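Local coordinates for mandelate racemase/muconate lactonizing protein (Thermobispora bispora, PDB 3VC5), which probably catalyses the magnesium-dependent dehydration of D-glucarate to 5-dehydro-4-deoxy-D-glucarate, as a member of the mandelate racemase/muconate lactonizing enzyme family, at residues A133-C138 and G317-A322; D311-G316 and A348-L353. All coordinates share one frame; numbering follows the deposited sequence.

Interaction 1 of 2, residues A133-C138 and G317-A322; sequences AFEVAC and GLVRSA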
loop_
_atom_site.group_PDB
_atom_site.type_symbol
_atom_site.label_atom_id
_atom_site.label_comp_id
_atom_site.label_asym_id
_atom_site.label_seq_id
_atom_site.Cartn_x
_atom_site.Cartn_y
_atom_site.Cartn_z
ATOM N N ALA A 133 1.428 -17.926 -2.597
ATOM C CA ALA A 133 1.294 -19.109 -1.711
ATOM C C ALA A 133 2.276 -19.035 -0.522
ATOM O O ALA A 133 1.945 -19.380 0.642
ATOM C CB ALA A 133 1.531 -20.404 -2.497
ATOM N N PHE A 134 3.484 -18.578 -0.804
ATOM C CA PHE A 134 4.473 -18.492 0.261
ATOM C C PHE A 134 4.199 -17.315 1.204
ATOM O O PHE A 134 4.416 -17.408 2.421
ATOM C CB PHE A 134 5.846 -18.380 -0.372
ATOM C CG PHE A 134 6.141 -19.503 -1.341
ATOM C CD1 PHE A 134 6.176 -20.836 -0.908
ATOM C CD2 PHE A 134 6.387 -19.237 -2.681
ATOM C CE1 PHE A 134 6.450 -21.870 -1.806
ATOM C CE2 PHE A 134 6.647 -20.257 -3.581
ATOM C CZ PHE A 134 6.696 -21.577 -3.144
ATOM N N GLU A 135 3.753 -16.184 0.652
ATOM C CA GLU A 135 3.543 -14.995 1.477
ATOM C C GLU A 135 2.465 -15.263 2.532
ATOM O O GLU A 135 2.617 -14.890 3.693
ATOM C CB GLU A 135 3.186 -13.792 0.622
ATOM C CG GLU A 135 3.097 -12.487 1.422
ATOM C CD GLU A 135 1.689 -11.916 1.532
ATOM O OE1 GLU A 135 0.695 -12.671 1.435
ATOM O OE2 GLU A 135 1.570 -10.672 1.713
ATOM N N VAL A 136 1.348 -15.851 2.103
ATOM C CA VAL A 136 0.275 -16.195 3.040
ATOM C C VAL A 136 0.805 -17.108 4.152
ATOM O O VAL A 136 0.492 -16.888 5.349
ATOM C CB VAL A 136 -0.949 -16.830 2.292
ATOM C CG1 VAL A 136 -1.962 -17.426 3.294
ATOM C CG2 VAL A 136 -1.556 -15.803 1.394
ATOM N N ALA A 137 1.610 -18.104 3.790
ATOM C CA ALA A 137 2.175 -19.057 4.799
ATOM C C ALA A 137 3.127 -18.326 5.771
ATOM O O ALA A 137 3.128 -18.580 6.987
ATOM C CB ALA A 137 2.915 -20.180 4.099
ATOM N N CYS A 138 3.899 -17.380 5.252
ATOM C CA CYS A 138 4.816 -16.600 6.102
ATOM C C CYS A 138 4.008 -15.706 7.057
ATOM O O CYS A 138 4.383 -15.522 8.217
ATOM C CB CYS A 138 5.792 -15.755 5.239
ATOM S SG CYS A 138 7.052 -16.792 4.495
ATOM N N GLY A 317 -0.368 -11.784 -2.960
ATOM C CA GLY A 317 -0.423 -11.951 -1.516
ATOM C C GLY A 317 -1.240 -10.898 -0.795
ATOM O O GLY A 317 -1.767 -9.942 -1.415
ATOM N N LEU A 318 -1.348 -11.048 0.529
ATOM C CA LEU A 318 -2.209 -10.156 1.280
ATOM C C LEU A 318 -1.699 -8.706 1.369
ATOM O O LEU A 318 -2.469 -7.747 1.218
ATOM C CB LEU A 318 -2.489 -10.710 2.680
ATOM C CG LEU A 318 -2.876 -12.198 2.707
ATOM C CD1 LEU A 318 -3.342 -12.534 4.112
ATOM C CD2 LEU A 318 -3.992 -12.528 1.689
ATOM N N VAL A 319 -0.422 -8.537 1.686
ATOM C CA VAL A 319 0.111 -7.185 1.800
ATOM C C VAL A 319 0.042 -6.423 0.476
ATOM O O VAL A 319 -0.456 -5.273 0.462
ATOM C CB VAL A 319 1.554 -7.195 2.368
ATOM C CG1 VAL A 319 2.108 -5.787 2.410
ATOM C CG2 VAL A 319 1.525 -7.800 3.751
ATOM N N ARG A 320 0.475 -7.044 -0.626
ATOM C CA ARG A 320 0.394 -6.355 -1.928
ATOM C C ARG A 320 -1.065 -6.015 -2.265
ATOM O O ARG A 320 -1.360 -4.926 -2.776
ATOM C CB ARG A 320 1.037 -7.173 -3.049
ATOM C CG ARG A 320 2.571 -7.145 -3.056
ATOM C CD ARG A 320 3.216 -7.956 -4.172
ATOM N NE ARG A 320 2.755 -7.694 -5.548
ATOM C CZ ARG A 320 3.422 -6.968 -6.446
ATOM N NH1 ARG A 320 4.563 -6.389 -6.092
ATOM N NH2 ARG A 320 2.942 -6.812 -7.694
ATOM N N SER A 321 -1.971 -6.929 -1.937
ATOM C CA SER A 321 -3.404 -6.682 -2.188
ATOM C C SER A 321 -3.865 -5.474 -1.377
ATOM O O SER A 321 -4.640 -4.641 -1.882
ATOM C CB SER A 321 -4.251 -7.909 -1.874
ATOM O OG SER A 321 -3.953 -8.967 -2.770
ATOM N N ALA A 322 -3.456 -5.412 -0.098
ATOM C CA ALA A 322 -3.801 -4.247 0.729
ATOM C C ALA A 322 -3.279 -2.935 0.118
ATOM O O ALA A 322 -3.980 -1.917 0.142
ATOM C CB ALA A 322 -3.288 -4.422 2.193
HETATM O O HOH W 1 2.164 -9.421 -0.489
#
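The helical segments of E135 and L318 run nearly perpendicular, their axes 10.4 Å apart at 100°, and the backbones come closest at E135 CA and G317 CA, 5.8 Å apart. E135 aims its carboxylate at the first turn of helix 318-330: OE1 accepts from L318 N at 2.8 Å, on its syn side but 25° out of the carboxylate plane, while OE2 takes V319 N at 2.9 Å through its syn lone pair, N-H...O 164°. A water donates to OE2 and accepts from R320 N, extending the grip to a third amide. E135, from the N-terminal domain, thus accepts from the first amides of the helix, G317 holding the N-cap position; a side chain on G317 would run into OE1. Replacing E135 with an alanine would probably leave the L318 and V319 amides without their acceptors and the water without its anchor. One residue along the helix, V136 CG2 meets L318 CG at 4.1 Å, a small apolar contact. Helix 123-146 of the N-terminal capping domain thus packs on the barrel domain through helix 318-330, with R320 adding a salt bridge to D128; A133, F134 and A137 pack on strand 50-60, and F134 and C138 on helix 95-106.

Interaction 2 of 2, residues D311-G316 and A348-L353; sequences DHHYWG and AAMTHL
H312 has CG between its backbone N and carbonyl carbon (chi1 77°), which swings the imidazole toward helix 344-355, whereas the next residue, H313, has chi1 -58° and turns its ring back to D311. The two rings lie against each other, H312 NE2 sitting 3.4 Å above the H313 plane and offset toward the rim. Across the contact, H312 CE1 carries most of the touching: A349 CB approaches it obliquely at 3.7 Å, and M350 CG arrives at the ring edge, near its plane, at 3.9 Å. The side chains of H312 and M350 cross at about a right angle. One turn further along the helix, L353 CD2 reaches H312 CB at 4.2 Å, so three residues of helix 344-355 line one side of the histidine. M350 CG also lies obliquely beside the H313 ring, 4.4 Å from its CE1.

No hydrogen bond joins the two segments; the polar order is local. D311 OD1 accepts twice: from H313 N at 2.7 Å, a capping bond at the N-cap of the weakly bonded helix about 312-315, and from H313 ND1 at 2.8 Å, with OD1 only 7° out of the imidazole plane. Side-chain bonds beyond the segment run from H313 NE2 to S346 OG and from D311 OD2 to H338 ND1, H338 being a predicted proton acceptor. The chemistry therefore divides: A349, M350 and L353 give H312 apolar packing, with V136, L318 and S321 adding to it, while D311 binds H313 and H338 through its two oxygens. The D311-H338 bond is consistent with this family's Asp-His dyad, D311 orienting H338 from the second shell; H313 is a further partner of D311.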
loop_
_atom_site.group_PDB
_atom_site.type_symbol
_atom_site.label_atom_id
_atom_site.label_comp_id
_atom_site.label_asym_id
_atom_site.label_seq_id
_atom_site.Cartn_x
_atom_site.Cartn_y
_atom_site.Cartn_z
ATOM N N ASP A 311 -7.747 -9.978 -5.800
ATOM C CA ASP A 311 -7.610 -11.418 -5.595
ATOM C C ASP A 311 -6.163 -11.672 -5.231
ATOM O O ASP A 311 -5.272 -11.492 -6.082
ATOM C CB ASP A 311 -8.038 -12.216 -6.844
ATOM C CG ASP A 311 -7.945 -13.719 -6.637
ATOM O OD1 ASP A 311 -7.090 -14.155 -5.802
ATOM O OD2 ASP A 311 -8.638 -14.476 -7.365
ATOM N N HIS A 312 -5.913 -11.989 -3.966
ATOM C CA HIS A 312 -4.520 -12.121 -3.502
ATOM C C HIS A 312 -3.788 -13.228 -4.219
ATOM O O HIS A 312 -2.537 -13.254 -4.201
ATOM C CB HIS A 312 -4.447 -12.313 -1.987
ATOM C CG HIS A 312 -4.792 -13.698 -1.513
ATOM N ND1 HIS A 312 -6.061 -14.044 -1.106
ATOM C CD2 HIS A 312 -4.025 -14.815 -1.361
ATOM C CE1 HIS A 312 -6.072 -15.312 -0.727
ATOM N NE2 HIS A 312 -4.838 -15.793 -0.822
ATOM N N HIS A 313 -4.531 -14.168 -4.831
ATOM C CA HIS A 313 -3.863 -15.304 -5.486
ATOM C C HIS A 313 -3.136 -14.893 -6.754
ATOM O O HIS A 313 -2.261 -15.622 -7.222
ATOM C CB HIS A 313 -4.860 -16.425 -5.825
ATOM C CG HIS A 313 -5.598 -16.960 -4.634
ATOM N ND1 HIS A 313 -6.803 -16.438 -4.235
ATOM C CD2 HIS A 313 -5.336 -18.001 -3.802
ATOM C CE1 HIS A 313 -7.245 -17.122 -3.174
ATOM N NE2 HIS A 313 -6.352 -18.058 -2.882
ATOM N N TYR A 314 -3.506 -13.754 -7.342
ATOM C CA TYR A 314 -2.720 -13.302 -8.515
ATOM C C TYR A 314 -2.273 -11.849 -8.412
ATOM O O TYR A 314 -1.535 -11.394 -9.295
ATOM C CB TYR A 314 -3.432 -13.601 -9.868
ATOM C CG TYR A 314 -4.790 -12.939 -10.057
ATOM C CD1 TYR A 314 -4.890 -11.618 -10.476
ATOM C CD2 TYR A 314 -5.978 -13.641 -9.820
ATOM C CE1 TYR A 314 -6.130 -11.021 -10.705
ATOM C CE2 TYR A 314 -7.210 -13.059 -10.047
ATOM C CZ TYR A 314 -7.285 -11.735 -10.432
ATOM O OH TYR A 314 -8.530 -11.170 -10.634
ATOM N N TRP A 315 -2.668 -11.133 -7.341
ATOM C CA TRP A 315 -2.120 -9.777 -7.099
ATOM C C TRP A 315 -0.892 -9.829 -6.170
ATOM O O TRP A 315 -0.323 -8.806 -5.842
ATOM C CB TRP A 315 -3.175 -8.803 -6.560
ATOM C CG TRP A 315 -4.130 -8.310 -7.608
ATOM C CD1 TRP A 315 -5.290 -8.918 -8.021
ATOM C CD2 TRP A 315 -4.022 -7.093 -8.361
ATOM N NE1 TRP A 315 -5.933 -8.142 -8.955
ATOM C CE2 TRP A 315 -5.170 -7.020 -9.209
ATOM C CE3 TRP A 315 -3.075 -6.060 -8.403
ATOM C CZ2 TRP A 315 -5.396 -5.949 -10.082
ATOM C CZ3 TRP A 315 -3.293 -4.971 -9.297
ATOM C CH2 TRP A 315 -4.466 -4.931 -10.112
ATOM N N GLY A 316 -0.514 -11.024 -5.720
ATOM C CA GLY A 316 0.764 -11.186 -5.023
ATOM C C GLY A 316 0.701 -11.216 -3.513
ATOM O O GLY A 316 1.667 -10.801 -2.840
ATOM N N ALA A 348 -9.552 -18.586 4.666
ATOM C CA ALA A 348 -9.033 -17.878 5.859
ATOM C C ALA A 348 -8.270 -16.629 5.377
ATOM O O ALA A 348 -8.452 -15.532 5.909
ATOM C CB ALA A 348 -8.117 -18.762 6.657
ATOM N N ALA A 349 -7.429 -16.810 4.350
ATOM C CA ALA A 349 -6.621 -15.688 3.851
ATOM C C ALA A 349 -7.507 -14.561 3.290
ATOM O O ALA A 349 -7.284 -13.384 3.586
ATOM C CB ALA A 349 -5.636 -16.165 2.831
ATOM N N MET A 350 -8.508 -14.938 2.494
ATOM C CA MET A 350 -9.483 -13.991 1.966
ATOM C C MET A 350 -10.137 -13.196 3.063
ATOM O O MET A 350 -10.350 -11.978 2.949
ATOM C CB MET A 350 -10.544 -14.701 1.102
ATOM C CG MET A 350 -9.957 -15.341 -0.164
ATOM S SD MET A 350 -10.994 -16.701 -0.800
ATOM C CE MET A 350 -12.307 -15.802 -1.581
ATOM N N THR A 351 -10.491 -13.903 4.126
ATOM C CA THR A 351 -11.247 -13.314 5.216
ATOM C C THR A 351 -10.398 -12.347 6.054
ATOM O O THR A 351 -10.850 -11.253 6.379
ATOM C CB THR A 351 -11.877 -14.431 6.073
ATOM O OG1 THR A 351 -12.772 -15.188 5.237
ATOM C CG2 THR A 351 -12.638 -13.858 7.283
ATOM N N HIS A 352 -9.166 -12.731 6.385
ATOM C CA HIS A 352 -8.294 -11.808 7.108
ATOM C C HIS A 352 -8.008 -10.572 6.266
ATOM O O HIS A 352 -7.999 -9.447 6.795
ATOM C CB HIS A 352 -6.952 -12.485 7.513
ATOM C CG HIS A 352 -7.090 -13.423 8.663
ATOM N ND1 HIS A 352 -6.971 -13.006 9.974
ATOM C CD2 HIS A 352 -7.300 -14.765 8.706
ATOM C CE1 HIS A 352 -7.134 -14.050 10.776
ATOM N NE2 HIS A 352 -7.335 -15.126 10.034
ATOM N N LEU A 353 -7.756 -10.773 4.970
ATOM C CA LEU A 353 -7.466 -9.624 4.100
ATOM C C LEU A 353 -8.677 -8.678 4.072
ATOM O O LEU A 353 -8.559 -7.457 4.305
ATOM C CB LEU A 353 -7.129 -10.100 2.679
ATOM C CG LEU A 353 -7.034 -9.005 1.594
ATOM C CD1 LEU A 353 -5.911 -7.985 1.902
ATOM C CD2 LEU A 353 -6.823 -9.669 0.236
#

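Overall arrangement
Interactions 1 and 2 have centres 7 Å apart and meet through consecutive pieces of chain, the short helix about 312-315 leading into helix 318-330. G317 N lies 2.9 Å from H312 O, a probable hydrogen bond, and L318 CD2 packs 3.5 Å from H312 CG, so H312 touches the helix whose first amides E135 binds as well as helix 344-355. V136, from the capping domain, also contacts both H312 and A349 and thereby spans the two interactions. Interaction 1 lies away from the annotated sites; interaction 2 borders the active site, with the H313 side chain about 7 Å from that of H338 and about 11 Å from that of N287, a magnesium-binding residue, though no magnesium is bound to this chain here.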